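Side-chain contact in DUF72 domain-containing protein (Thermotoga maritima, PDB 1VPQ), which is of unknown function but belongs to the DUF72 family, whose chain folds as a TIM-type alpha/beta barrel: residues E142-R145 and E146-P149. Residues are numbered along the deposited sequence; the frame is centred on the assembly and turned at random.
Sequences EKLR and ESYP
Glu146 N still bonds to Glu142 O in the straight i to i+4 manner of an alpha helix (3.2 Å, N-H...O 175°), but two residues on the helix tightens, Tyr148 N bonding back to Arg145 O at 3.2 Å, an i to i+3 bond. This is the C-terminal end of helix 135-147, in the beta-alpha-beta unit that leads from strand 120-126 to strand 152-155 of the TIM-type barrel. Ser147 N, at the bend, makes weak bonds to both Lys143 O and Leu144 O, and its side chain strengthens the second link: with OG between the backbone N and the carbonyl carbon (chi1 78°), the hydroxyl donates to Leu144 O at 2.8 Å.

Arg145 spans the helix end. Its chain bends at chi2 and chi3, turning the guanidinium toward the chain that leaves the helix, where NH2 donates to Tyr148 O at 2.8 Å. The carbonyl meets the guanidinium at its edge, nearly in its plane, and the hydrogen bond is nearly straight, N-H...O 165°. NH2 also bonds Tyr150 O and NH1 bonds His173 O, so three backbone carbonyls fix the group's rotation. Replacing Arg145 by an alanine removes the donors to the carbonyls of Tyr148, Tyr150 and His173 and is likely to leave the turn after the helix less firmly tied. The phenol of Tyr148 leads away, packing on helix 101-116 and reaching Thr123 OG1 through its hydroxyl.

On the exposed flank, Glu146 folds back over the preceding turn, its CG 3.4 Å from Lys143 O. The two glutamate side chains cross at about a right angle, in a like-charge approach that may favour protonation of one of them: Glu142 OE2 lies just 2.9 Å from Glu146 OE1.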
loop_
_atom_site.group_PDB
_atom_site.type_symbol
_atom_site.label_atom_id
_atom_site.label_comp_id
_atom_site.label_asym_id
_atom_site.label_seq_id
_atom_site.Cartn_x
_atom_site.Cartn_y
_atom_site.Cartn_z
ATOM N N GLU A 142 -12.661 13.606 7.128
ATOM C CA GLU A 142 -12.423 15.051 7.016
ATOM C C GLU A 142 -11.397 15.543 8.056
ATOM O O GLU A 142 -10.586 16.418 7.757
ATOM C CB GLU A 142 -13.741 15.825 7.135
ATOM C CG GLU A 142 -13.609 17.326 7.362
ATOM C CD GLU A 142 -12.901 18.049 6.237
ATOM O OE1 GLU A 142 -12.510 17.398 5.252
ATOM O OE2 GLU A 142 -12.743 19.281 6.335
ATOM N N LYS A 143 -11.425 14.979 9.261
ATOM C CA LYS A 143 -10.454 15.355 10.295
ATOM C C LYS A 143 -9.042 14.915 9.911
ATOM O O LYS A 143 -8.073 15.653 10.112
ATOM C CB LYS A 143 -10.863 14.805 11.666
ATOM C CG LYS A 143 -12.154 15.440 12.197
ATOM C CD LYS A 143 -12.619 14.799 13.491
ATOM C CE LYS A 143 -13.810 15.537 14.091
ATOM N NZ LYS A 143 -14.137 15.032 15.467
ATOM N N LEU A 144 -8.948 13.724 9.329
ATOM C CA LEU A 144 -7.685 13.194 8.804
ATOM C C LEU A 144 -7.109 14.038 7.666
ATOM O O LEU A 144 -5.914 14.317 7.627
ATOM C CB LEU A 144 -7.882 11.764 8.307
ATOM C CG LEU A 144 -6.676 11.110 7.628
ATOM C CD1 LEU A 144 -5.470 11.073 8.565
ATOM C CD2 LEU A 144 -7.051 9.719 7.186
ATOM N N ARG A 145 -7.965 14.417 6.729
ATOM C CA ARG A 145 -7.548 15.238 5.608
ATOM C C ARG A 145 -6.917 16.547 6.106
ATOM O O ARG A 145 -5.790 16.888 5.739
ATOM C CB ARG A 145 -8.747 15.520 4.692
ATOM C CG ARG A 145 -8.510 16.605 3.642
ATOM C CD ARG A 145 -7.679 16.098 2.486
ATOM N NE ARG A 145 -6.250 16.050 2.763
ATOM C CZ ARG A 145 -5.346 15.550 1.926
ATOM N NH1 ARG A 145 -5.716 15.050 0.749
ATOM N NH2 ARG A 145 -4.065 15.548 2.258
ATOM N N GLU A 146 -7.632 17.270 6.957
ATOM C CA GLU A 146 -7.105 18.530 7.487
ATOM C C GLU A 146 -5.912 18.401 8.466
ATOM O O GLU A 146 -5.200 19.377 8.684
ATOM C CB GLU A 146 -8.233 19.391 8.065
ATOM C CG GLU A 146 -8.998 18.811 9.246
ATOM C CD GLU A 146 -10.331 19.532 9.483
ATOM O OE1 GLU A 146 -10.966 19.976 8.502
ATOM O OE2 GLU A 146 -10.746 19.658 10.654
ATOM N N SER A 147 -5.670 17.207 9.013
ATOM C CA SER A 147 -4.491 16.964 9.854
ATOM C C SER A 147 -3.198 16.745 9.063
ATOM O O SER A 147 -2.107 16.858 9.618
ATOM C CB SER A 147 -4.716 15.748 10.760
ATOM O OG SER A 147 -4.547 14.529 10.062
ATOM N N TYR A 148 -3.323 16.418 7.779
ATOM C CA TYR A 148 -2.184 15.991 6.963
ATOM C C TYR A 148 -2.235 16.615 5.567
ATOM O O TYR A 148 -3.045 16.189 4.753
ATOM C CB TYR A 148 -2.185 14.465 6.830
ATOM C CG TYR A 148 -0.912 13.922 6.218
ATOM C CD1 TYR A 148 0.284 13.931 6.930
ATOM C CD2 TYR A 148 -0.900 13.402 4.927
ATOM C CE1 TYR A 148 1.448 13.432 6.378
ATOM C CE2 TYR A 148 0.262 12.907 4.366
ATOM C CZ TYR A 148 1.427 12.923 5.098
ATOM O OH TYR A 148 2.569 12.434 4.535
ATOM N N PRO A 149 -1.358 17.602 5.280
ATOM C CA PRO A 149 -1.404 18.355 4.015
ATOM C C PRO A 149 -0.616 17.783 2.821
ATOM O O PRO A 149 -0.401 18.505 1.851
ATOM C CB PRO A 149 -0.781 19.695 4.411
ATOM C CG PRO A 149 0.274 19.303 5.384
ATOM C CD PRO A 149 -0.270 18.097 6.144
#